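Local coordinates for protein N5-Carboxyaminoimidazole ribonucleotide synthetase (Staphylococcus aureus subsp. aureus, PDB 3ORQ) that catalyses the ATP-dependent carboxylation of 5-aminoimidazole ribonucleotide with bicarbonate to N5-carboxyaminoimidazole ribonucleotide, a ligase reaction of the ATP-grasp superfamily, at residues A[191-196]-A[212-217]; A[224-229]-A[312-317]; A[254-259]-A[269-274]. All coordinates share one frame; numbering follows the deposited sequence.

Followed from the N terminus, the chain first closes contact 1, where strand 191-201 pairs with strand 207-218 across a short connection. Strand 221-227 comes next and lies beside 207-218, so contacts 1 and 2 follow in series and touch. Contact 2 then spans 82 residues to bring strand 313-319 alongside 221-227, joining the ATP-grasp region to the C-terminal region. Contact 3, the hairpin of strands 252-261 and 266-272, lies wholly within that long excursion; none of the contacts cross. Strand 252-261 borders 191-201, which puts all three contacts in one antiparallel sheet, and contacts 1 and 3 both touch ADP.

Contact 1 of 3, residues A[191-196]-A[212-217]; sequences IKKEVS and LQENEH. With ADP (adenosine-5'-diphosphate), chain D.
The imidazole of His217 and the carboxylate of Glu194 lie with their planes only 14° apart, although the side chains that carry them cross at about a right angle. Over one face of the imidazole sits ADP O3', 3.1 Å above the plane and displaced toward the rim. Glu194 OE1 comes to the ring obliquely, and the bond it takes from His217 ND1, 3.2 Å long and bent to 124° at the hydrogen, is weak. The carboxylate is held chiefly by the sugar: ADP O2' donates to Glu194 OE1 at 2.6 Å, and ADP O3' to Glu194 OE2 at 2.5 Å. A glutamate suits this place because its two oxygens can each take one ribose hydroxyl, which fixes the rotation of the group, and its chain, extended beyond CG, carries them from the strand to the nucleotide. Ile191 adds an apolar touch, with CD1 against the adenine carbon C2. These residues sit on the hairpin of strands 191-201 and 207-218, part of the large antiparallel sheet that runs from the ATP-grasp region into the C-terminal region. Ser196 N reaches Gln213 O at 3.0 Å and Gln213 N returns to Ser196 O; Ser196 OG is hydrogen-bonded to Ser278 OG. On the face that carries Val195, its CG2 meets Leu212 CD1 at 4.1 Å, a branched, apolar pair fit for a buried position. The bent chain of Lys193 crosses Glu214; the salt bridge from Lys193 NZ to Glu214 OE1 is long at 3.7 Å, and Arg230 is the stronger partner.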
loop_
_atom_site.group_PDB
_atom_site.type_symbol
_atom_site.label_atom_id
_atom_site.label_comp_id
_atom_site.label_asym_id
_atom_site.label_seq_id
_atom_site.Cartn_x
_atom_site.Cartn_y
_atom_site.Cartn_z
ATOM N N ILE A 191 -0.859 19.649 30.510
ATOM C CA ILE A 191 -1.106 19.548 29.061
ATOM C C ILE A 191 -2.563 19.236 28.727
ATOM O O ILE A 191 -3.123 18.292 29.277
ATOM C CB ILE A 191 -0.248 18.445 28.476
ATOM C CG1 ILE A 191 1.223 18.793 28.670
ATOM C CG2 ILE A 191 -0.599 18.197 26.976
ATOM C CD1 ILE A 191 2.144 17.759 28.068
ATOM N N LYS A 192 -3.178 20.016 27.834
ATOM C CA LYS A 192 -4.561 19.703 27.439
ATOM C C LYS A 192 -4.640 18.878 26.141
ATOM O O LYS A 192 -5.521 18.037 25.990
ATOM C CB LYS A 192 -5.463 20.944 27.372
ATOM C CG LYS A 192 -5.051 21.952 26.344
ATOM C CD LYS A 192 -5.943 23.196 26.346
ATOM C CE LYS A 192 -6.857 23.220 25.133
ATOM N NZ LYS A 192 -7.651 24.483 25.070
ATOM N N LYS A 193 -3.725 19.120 25.213
ATOM C CA LYS A 193 -3.652 18.328 23.990
ATOM C C LYS A 193 -2.200 18.107 23.592
ATOM O O LYS A 193 -1.344 18.951 23.846
ATOM C CB LYS A 193 -4.398 19.046 22.854
ATOM C CG LYS A 193 -5.922 18.966 22.899
ATOM C CD LYS A 193 -6.432 18.075 21.797
ATOM C CE LYS A 193 -7.728 18.605 21.205
ATOM N NZ LYS A 193 -8.929 18.449 22.078
ATOM N N GLU A 194 -1.930 16.956 22.988
ATOM C CA GLU A 194 -0.677 16.744 22.261
ATOM C C GLU A 194 -0.906 16.633 20.769
ATOM O O GLU A 194 -1.861 15.987 20.318
ATOM C CB GLU A 194 0.038 15.504 22.749
ATOM C CG GLU A 194 0.478 15.606 24.205
ATOM C CD GLU A 194 1.214 14.401 24.640
ATOM O OE1 GLU A 194 0.668 13.661 25.460
ATOM O OE2 GLU A 194 2.323 14.162 24.138
ATOM N N VAL A 195 -0.036 17.269 19.995
ATOM C CA VAL A 195 -0.120 17.168 18.549
ATOM C C VAL A 195 1.249 16.866 17.992
ATOM O O VAL A 195 2.265 17.003 18.695
ATOM C CB VAL A 195 -0.684 18.459 17.851
ATOM C CG1 VAL A 195 -2.066 18.770 18.366
ATOM C CG2 VAL A 195 0.268 19.647 18.007
ATOM N N SER A 196 1.274 16.487 16.717
ATOM C CA SER A 196 2.542 16.295 16.012
ATOM C C SER A 196 2.371 16.690 14.567
ATOM O O SER A 196 1.260 16.758 14.044
ATOM C CB SER A 196 3.028 14.841 16.116
ATOM O OG SER A 196 2.225 13.956 15.349
ATOM N N LEU A 212 -1.816 18.247 10.430
ATOM C CA LEU A 212 -1.559 18.191 11.869
ATOM C C LEU A 212 -2.356 17.070 12.487
ATOM O O LEU A 212 -3.515 16.859 12.163
ATOM C CB LEU A 212 -1.933 19.518 12.512
ATOM C CG LEU A 212 -1.392 19.733 13.916
ATOM C CD1 LEU A 212 0.167 19.960 13.963
ATOM C CD2 LEU A 212 -2.212 20.869 14.638
ATOM N N GLN A 213 -1.717 16.308 13.358
ATOM C CA GLN A 213 -2.362 15.157 13.929
ATOM C C GLN A 213 -2.439 15.290 15.447
ATOM O O GLN A 213 -1.563 15.891 16.076
ATOM C CB GLN A 213 -1.690 13.837 13.470
ATOM C CG GLN A 213 -0.189 13.796 13.458
ATOM C CD GLN A 213 0.442 13.580 12.080
ATOM O OE1 GLN A 213 -0.203 13.617 11.035
ATOM N NE2 GLN A 213 1.742 13.389 12.096
ATOM N N GLU A 214 -3.524 14.777 16.019
ATOM C CA GLU A 214 -3.784 14.914 17.441
ATOM C C GLU A 214 -3.616 13.543 18.128
ATOM O O GLU A 214 -4.174 12.536 17.698
ATOM C CB GLU A 214 -5.198 15.452 17.661
ATOM C CG GLU A 214 -5.631 15.408 19.096
ATOM C CD GLU A 214 -7.109 15.702 19.306
ATOM O OE1 GLU A 214 -7.603 15.367 20.417
ATOM O OE2 GLU A 214 -7.758 16.249 18.391
ATOM N N ASN A 215 -2.869 13.538 19.217
ATOM C CA ASN A 215 -2.336 12.321 19.793
ATOM C C ASN A 215 -2.674 12.167 21.280
ATOM O O ASN A 215 -2.311 13.020 22.145
ATOM C CB ASN A 215 -0.809 12.278 19.603
ATOM C CG ASN A 215 -0.406 12.331 18.136
ATOM O OD1 ASN A 215 -1.095 11.772 17.283
ATOM N ND2 ASN A 215 0.717 12.974 17.836
ATOM N N GLU A 216 -3.341 11.063 21.583
ATOM C CA GLU A 216 -3.585 10.701 22.955
ATOM C C GLU A 216 -2.675 9.541 23.260
ATOM O O GLU A 216 -2.530 8.609 22.430
ATOM C CB GLU A 216 -5.043 10.323 23.188
ATOM C CG GLU A 216 -5.292 9.933 24.640
ATOM C CD GLU A 216 -6.730 9.592 24.939
ATOM O OE1 GLU A 216 -7.621 9.900 24.126
ATOM O OE2 GLU A 216 -6.961 9.003 26.003
ATOM N N HIS A 217 -2.045 9.607 24.436
ATOM C CA HIS A 217 -1.212 8.516 24.932
ATOM C C HIS A 217 -1.926 7.793 26.080
ATOM O O HIS A 217 -2.779 8.378 26.768
ATOM C CB HIS A 217 0.151 9.014 25.409
ATOM C CG HIS A 217 1.008 9.586 24.323
ATOM N ND1 HIS A 217 0.836 10.864 23.837
ATOM C CD2 HIS A 217 2.070 9.068 23.657
ATOM C CE1 HIS A 217 1.733 11.096 22.894
ATOM N NE2 HIS A 217 2.499 10.026 22.773
HETATM P PB ADP D . 9.076 8.939 24.749
HETATM O O1B ADP D . 10.256 9.510 24.007
HETATM O O2B ADP D . 7.757 8.824 24.036
HETATM O O3B ADP D . 9.450 7.689 25.498
HETATM P PA ADP D . 8.291 11.475 25.769
HETATM O O1A ADP D . 9.362 12.379 26.326
HETATM O O2A ADP D . 7.812 11.704 24.358
HETATM O O3A ADP D . 8.759 9.940 25.968
HETATM O "O5'" ADP D . 6.993 11.491 26.716
HETATM C "C5'" ADP D . 5.953 10.540 26.569
HETATM C "C4'" ADP D . 4.670 11.134 27.122
HETATM O "O4'" ADP D . 4.826 11.501 28.517
HETATM C "C3'" ADP D . 4.242 12.411 26.394
HETATM O "O3'" ADP D . 3.442 12.180 25.229
HETATM C "C2'" ADP D . 3.452 13.141 27.469
HETATM O "O2'" ADP D . 2.085 12.774 27.418
HETATM C "C1'" ADP D . 4.082 12.700 28.785
HETATM N N9 ADP D . 5.038 13.781 29.112
HETATM C C8 ADP D . 6.351 13.779 28.799
HETATM N N7 ADP D . 6.961 14.925 29.190
HETATM C C5 ADP D . 5.996 15.669 29.789
HETATM C C6 ADP D . 5.961 16.999 30.451
HETATM N N6 ADP D . 7.102 17.737 30.525
HETATM N N1 ADP D . 4.767 17.421 30.931
HETATM C C2 ADP D . 3.638 16.678 30.835
HETATM N N3 ADP D . 3.593 15.458 30.246
HETATM C C4 ADP D . 4.731 14.923 29.722
#

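Contact 2 of 3, residues A[224-229]-A[312-317]; sequences KTIVPA and PAVMMN
A seam of antiparallel beta sheet joins strand 221-227 of the ATP-grasp region to strand 313-319 of the C-terminal region. Thr225 and Met315 form one hydrogen-bonded pair, with Thr225 N to Met315 O at 2.9 Å and Met315 N to Thr225 O at 2.8 Å, the latter nearly straight at 174°. Val227 and Ala313 repeat the pattern, Ala313 N reaching Val227 O at 2.8 Å. Between these pairs Ile226 CG1 lies 4.3 Å from Val314 CG2; such branched side chains suit a buried strand, and helix 362-372 packs over them. On the same face Met316, present as selenomethionine, runs beside Lys224 with SE 3.8 Å from Lys224 CG. The lysine leaves the backbone with CG anti to N (chi1 176°), bends at its last two torsions and forms salt bridges with Glu216 and Glu366, so its methylenes pack while the charge is met. After Val227 the peptide to Pro228 is cis, and Pro228 CD rests 3.9 Å from Pro312 CB, the two rings side by side where the paired strands end. The alternation of hydrogen-bonded and non-hydrogen-bonded pairs is that of a regular antiparallel sheet, here continuous from the ATP-grasp region into the C-terminal region.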
loop_
_atom_site.group_PDB
_atom_site.type_symbol
_atom_site.label_atom_id
_atom_site.label_comp_id
_atom_site.label_asym_id
_atom_site.label_seq_id
_atom_site.Cartn_x
_atom_site.Cartn_y
_atom_site.Cartn_z
ATOM N N LYS A 224 -3.938 6.770 20.443
ATOM C CA LYS A 224 -4.932 7.248 19.487
ATOM C C LYS A 224 -4.423 8.487 18.783
ATOM O O LYS A 224 -3.924 9.380 19.426
ATOM C CB LYS A 224 -6.258 7.581 20.183
ATOM C CG LYS A 224 -7.320 8.191 19.254
ATOM C CD LYS A 224 -8.682 8.158 19.881
ATOM C CE LYS A 224 -8.604 8.670 21.358
ATOM N NZ LYS A 224 -8.407 10.173 21.461
ATOM N N THR A 225 -4.542 8.519 17.460
ATOM C CA THR A 225 -4.228 9.714 16.648
ATOM C C THR A 225 -5.451 10.076 15.861
ATOM O O THR A 225 -6.052 9.206 15.211
ATOM C CB THR A 225 -3.054 9.435 15.685
ATOM O OG1 THR A 225 -1.885 9.132 16.475
ATOM C CG2 THR A 225 -2.801 10.621 14.711
ATOM N N ILE A 226 -5.842 11.349 15.942
ATOM C CA ILE A 226 -7.007 11.857 15.201
ATOM C C ILE A 226 -6.579 12.919 14.228
ATOM O O ILE A 226 -5.812 13.803 14.575
ATOM C CB ILE A 226 -8.035 12.508 16.143
ATOM C CG1 ILE A 226 -8.658 11.433 17.034
ATOM C CG2 ILE A 226 -9.072 13.323 15.320
ATOM C CD1 ILE A 226 -9.749 11.943 17.936
ATOM N N VAL A 227 -7.080 12.840 13.001
ATOM C CA VAL A 227 -6.719 13.787 11.994
ATOM C C VAL A 227 -7.998 14.148 11.272
ATOM O O VAL A 227 -8.714 13.246 10.814
ATOM C CB VAL A 227 -5.694 13.176 10.980
ATOM C CG1 VAL A 227 -5.230 14.219 9.989
ATOM C CG2 VAL A 227 -4.473 12.600 11.721
ATOM N N PRO A 228 -8.265 15.458 11.098
ATOM C CA PRO A 228 -7.373 16.559 11.453
ATOM C C PRO A 228 -7.439 16.877 12.933
ATOM O O PRO A 228 -8.517 16.721 13.551
ATOM C CB PRO A 228 -7.934 17.744 10.633
ATOM C CG PRO A 228 -9.381 17.469 10.477
ATOM C CD PRO A 228 -9.514 15.942 10.466
ATOM N N ALA A 229 -6.307 17.301 13.504
ATOM C CA ALA A 229 -6.262 17.701 14.923
ATOM C C ALA A 229 -7.380 18.740 15.226
ATOM O O ALA A 229 -7.544 19.733 14.507
ATOM C CB ALA A 229 -4.900 18.254 15.271
ATOM N N PRO A 312 -11.126 12.143 6.967
ATOM C CA PRO A 312 -10.584 12.260 8.309
ATOM C C PRO A 312 -10.453 10.867 8.883
ATOM O O PRO A 312 -11.046 9.913 8.314
ATOM C CB PRO A 312 -11.670 13.005 9.087
ATOM C CG PRO A 312 -12.498 13.749 8.053
ATOM C CD PRO A 312 -12.456 12.795 6.831
ATOM N N ALA A 313 -9.706 10.736 9.996
ATOM C CA ALA A 313 -9.284 9.421 10.431
ATOM C C ALA A 313 -8.978 9.323 11.909
ATOM O O ALA A 313 -8.587 10.286 12.546
ATOM C CB ALA A 313 -8.070 8.941 9.590
ATOM N N VAL A 314 -9.171 8.130 12.444
ATOM C CA VAL A 314 -8.913 7.865 13.832
ATOM C C VAL A 314 -8.085 6.607 13.825
ATOM O O VAL A 314 -8.549 5.535 13.386
ATOM C CB VAL A 314 -10.231 7.594 14.591
ATOM C CG1 VAL A 314 -9.935 7.228 16.024
ATOM C CG2 VAL A 314 -11.100 8.816 14.571
HETATM N N MSE A 315 -6.844 6.722 14.255
HETATM C CA MSE A 315 -5.986 5.563 14.182
HETATM C C MSE A 315 -5.691 5.080 15.601
HETATM O O MSE A 315 -5.394 5.899 16.479
HETATM C CB MSE A 315 -4.690 5.952 13.501
HETATM C CG MSE A 315 -3.705 4.778 13.435
HETATM SE SE MSE A 315 -1.880 5.381 13.580
HETATM C CE MSE A 315 -1.387 4.106 14.905
HETATM N N MSE A 316 -5.776 3.769 15.825
HETATM C CA MSE A 316 -5.507 3.172 17.150
HETATM C C MSE A 316 -4.300 2.270 17.023
HETATM O O MSE A 316 -4.223 1.488 16.079
HETATM C CB MSE A 316 -6.686 2.320 17.642
HETATM C CG MSE A 316 -8.046 2.984 17.592
HETATM SE SE MSE A 316 -8.150 4.530 18.758
HETATM C CE MSE A 316 -7.975 3.650 20.478
ATOM N N ASN A 317 -3.358 2.358 17.953
ATOM C CA ASN A 317 -2.298 1.353 18.018
ATOM C C ASN A 317 -2.881 0.035 18.464
ATOM O O ASN A 317 -3.922 0.002 19.113
ATOM C CB ASN A 317 -1.217 1.777 18.997
ATOM C CG ASN A 317 -0.007 2.351 18.299
ATOM O OD1 ASN A 317 0.133 2.242 17.066
ATOM N ND2 ASN A 317 0.871 2.984 19.072
#

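Contact 3 of 3, residues A[254-259]-A[269-274]; sequences FTVEFF and NEIAPR. With MG (magnesium ion), chain C; ADP (adenosine-5'-diphosphate), chain D.
Glu257 and Glu270 point the same way and bring their carboxylates to magnesium, which Glu270 OE2 binds at 2.2 Å and Glu257 OE1 at 2.5 Å. Glu257 OE1 and Glu270 OE2 stand 3.0 Å apart, a closeness the shared cation, also bound by ADP O2A, probably makes tolerable. Glu257 OE2 is hydrogen-bonded to His276, and OE1 takes a weak bond from Asn269 ND2. Packing is tight beside this site: Asn269 CB lies over the face of Phe259, 3.7 Å from the ring centroid, its amide stacked with the planes 20° apart. With CG anti to the backbone N (chi1 174°), Asn269 sends ND2 to ADP O2A at 3.1 Å; an amide can both stack and donate. Asn269 and Glu270 both face Glu257 in a classic beta bulge, Asn269 N hydrogen-bonded to Glu257 O. Against this buried stack, the side at Glu270 and Arg274 is more open; Arg274, the last residue of the inverse gamma turn centred on Pro273, forms a salt bridge with Glu82. The opposite face is apolar and buried: Val256 CG2 meets Ile271 CG2 at 4.1 Å, and helix 234-245 packs against both, while strand 191-201 flanks 252-261 and leaves 266-272 at the sheet edge.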
loop_
_atom_site.group_PDB
_atom_site.type_symbol
_atom_site.label_atom_id
_atom_site.label_comp_id
_atom_site.label_asym_id
_atom_site.label_seq_id
_atom_site.Cartn_x
_atom_site.Cartn_y
_atom_site.Cartn_z
ATOM N N PHE A 254 10.476 13.279 8.797
ATOM C CA PHE A 254 10.741 13.373 10.252
ATOM C C PHE A 254 9.480 13.899 10.912
ATOM O O PHE A 254 8.578 14.382 10.231
ATOM C CB PHE A 254 11.962 14.257 10.548
ATOM C CG PHE A 254 11.813 15.673 10.089
ATOM C CD1 PHE A 254 11.974 16.009 8.749
ATOM C CD2 PHE A 254 11.498 16.663 10.986
ATOM C CE1 PHE A 254 11.813 17.332 8.301
ATOM C CE2 PHE A 254 11.333 18.008 10.549
ATOM C CZ PHE A 254 11.493 18.330 9.202
ATOM N N THR A 255 9.381 13.752 12.220
ATOM C CA THR A 255 8.173 14.163 12.924
ATOM C C THR A 255 8.520 14.963 14.191
ATOM O O THR A 255 9.368 14.569 14.967
ATOM C CB THR A 255 7.319 12.933 13.334
ATOM O OG1 THR A 255 7.026 12.149 12.181
ATOM C CG2 THR A 255 5.998 13.362 14.020
ATOM N N VAL A 256 7.836 16.080 14.387
ATOM C CA VAL A 256 8.008 16.913 15.578
ATOM C C VAL A 256 6.772 16.722 16.442
ATOM O O VAL A 256 5.646 16.924 15.968
ATOM C CB VAL A 256 8.154 18.402 15.190
ATOM C CG1 VAL A 256 8.401 19.330 16.439
ATOM C CG2 VAL A 256 9.235 18.591 14.169
ATOM N N GLU A 257 6.989 16.323 17.701
ATOM C CA GLU A 257 5.938 16.221 18.727
ATOM C C GLU A 257 5.847 17.484 19.560
ATOM O O GLU A 257 6.865 17.989 19.998
ATOM C CB GLU A 257 6.251 15.087 19.699
ATOM C CG GLU A 257 6.097 13.705 19.142
ATOM C CD GLU A 257 6.322 12.631 20.193
ATOM O OE1 GLU A 257 6.306 12.918 21.426
ATOM O OE2 GLU A 257 6.516 11.474 19.798
ATOM N N PHE A 258 4.628 17.948 19.828
ATOM C CA PHE A 258 4.408 19.186 20.580
ATOM C C PHE A 258 3.461 18.984 21.762
ATOM O O PHE A 258 2.570 18.148 21.719
ATOM C CB PHE A 258 3.761 20.285 19.720
ATOM C CG PHE A 258 4.513 20.644 18.475
ATOM C CD1 PHE A 258 4.418 19.852 17.342
ATOM C CD2 PHE A 258 5.243 21.825 18.407
ATOM C CE1 PHE A 258 5.087 20.207 16.165
ATOM C CE2 PHE A 258 5.913 22.189 17.265
ATOM C CZ PHE A 258 5.828 21.373 16.120
ATOM N N PHE A 259 3.636 19.817 22.788
ATOM C CA PHE A 259 2.679 19.927 23.863
ATOM C C PHE A 259 1.869 21.217 23.726
ATOM O O PHE A 259 2.403 22.272 23.371
ATOM C CB PHE A 259 3.395 19.934 25.228
ATOM C CG PHE A 259 4.159 18.687 25.529
ATOM C CD1 PHE A 259 3.760 17.457 25.006
ATOM C CD2 PHE A 259 5.283 18.736 26.345
ATOM C CE1 PHE A 259 4.473 16.278 25.289
ATOM C CE2 PHE A 259 6.008 17.566 26.642
ATOM C CZ PHE A 259 5.586 16.325 26.120
ATOM N N ASN A 269 8.181 19.265 22.102
ATOM C CA ASN A 269 8.641 18.189 22.964
ATOM C C ASN A 269 9.892 17.468 22.457
ATOM O O ASN A 269 10.935 17.476 23.102
ATOM C CB ASN A 269 7.529 17.158 23.205
ATOM C CG ASN A 269 8.028 15.905 23.996
ATOM O OD1 ASN A 269 8.938 15.997 24.837
ATOM N ND2 ASN A 269 7.440 14.733 23.699
ATOM N N GLU A 270 9.768 16.790 21.322
ATOM C CA GLU A 270 10.881 16.017 20.781
ATOM C C GLU A 270 10.742 15.832 19.270
ATOM O O GLU A 270 9.654 16.024 18.720
ATOM C CB GLU A 270 10.962 14.647 21.490
ATOM C CG GLU A 270 9.847 13.630 21.111
ATOM C CD GLU A 270 9.790 12.384 22.015
ATOM O OE1 GLU A 270 10.591 12.293 23.001
ATOM O OE2 GLU A 270 8.913 11.500 21.750
ATOM N N ILE A 271 11.837 15.447 18.611
ATOM C CA ILE A 271 11.833 15.184 17.179
ATOM C C ILE A 271 12.337 13.752 16.862
ATOM O O ILE A 271 13.384 13.323 17.368
ATOM C CB ILE A 271 12.708 16.176 16.419
ATOM C CG1 ILE A 271 12.517 17.600 16.931
ATOM C CG2 ILE A 271 12.447 16.087 14.888
ATOM C CD1 ILE A 271 13.493 18.611 16.262
ATOM N N ALA A 272 11.572 13.042 16.013
ATOM C CA ALA A 272 11.923 11.723 15.493
ATOM C C ALA A 272 12.376 11.894 14.047
ATOM O O ALA A 272 11.603 12.360 13.211
ATOM C CB ALA A 272 10.734 10.770 15.576
ATOM N N PRO A 273 13.648 11.556 13.753
ATOM C CA PRO A 273 14.226 11.722 12.417
ATOM C C PRO A 273 13.823 10.517 11.536
ATOM O O PRO A 273 14.666 9.855 10.880
ATOM C CB PRO A 273 15.711 11.723 12.702
ATOM C CG PRO A 273 15.833 10.745 13.921
ATOM C CD PRO A 273 14.595 10.948 14.711
ATOM N N ARG A 274 12.524 10.232 11.522
ATOM C CA ARG A 274 12.022 9.073 10.782
ATOM C C ARG A 274 10.534 9.245 10.609
ATOM O O ARG A 274 9.943 10.129 11.244
ATOM C CB ARG A 274 12.329 7.775 11.552
ATOM C CG ARG A 274 11.994 7.916 13.039
ATOM C CD ARG A 274 11.976 6.603 13.799
ATOM N NE ARG A 274 11.736 6.858 15.206
ATOM C CZ ARG A 274 10.534 7.024 15.745
ATOM N NH1 ARG A 274 9.451 6.941 14.985
ATOM N NH2 ARG A 274 10.410 7.263 17.053
HETATM MG MG MG C . 6.987 10.738 22.448
HETATM P PB ADP D . 9.076 8.939 24.749
HETATM O O1B ADP D . 10.256 9.510 24.007
HETATM O O2B ADP D . 7.757 8.824 24.036
HETATM O O3B ADP D . 9.450 7.689 25.498
HETATM P PA ADP D . 8.291 11.475 25.769
HETATM O O1A ADP D . 9.362 12.379 26.326
HETATM O O2A ADP D . 7.812 11.704 24.358
HETATM O O3A ADP D . 8.759 9.940 25.968
HETATM O "O5'" ADP D . 6.993 11.491 26.716
HETATM C "C5'" ADP D . 5.953 10.540 26.569
HETATM C "C4'" ADP D . 4.670 11.134 27.122
HETATM O "O4'" ADP D . 4.826 11.501 28.517
HETATM C "C3'" ADP D . 4.242 12.411 26.394
HETATM O "O3'" ADP D . 3.442 12.180 25.229
HETATM C "C2'" ADP D . 3.452 13.141 27.469
HETATM O "O2'" ADP D . 2.085 12.774 27.418
HETATM C "C1'" ADP D . 4.082 12.700 28.785
HETATM N N9 ADP D . 5.038 13.781 29.112
HETATM C C8 ADP D . 6.351 13.779 28.799
HETATM N N7 ADP D . 6.961 14.925 29.190
HETATM C C5 ADP D . 5.996 15.669 29.789
HETATM C C6 ADP D . 5.961 16.999 30.451
HETATM N N6 ADP D . 7.102 17.737 30.525
HETATM N N1 ADP D . 4.767 17.421 30.931
HETATM C C2 ADP D . 3.638 16.678 30.835
HETATM N N3 ADP D . 3.593 15.458 30.246
HETATM C C4 ADP D . 4.731 14.923 29.722
#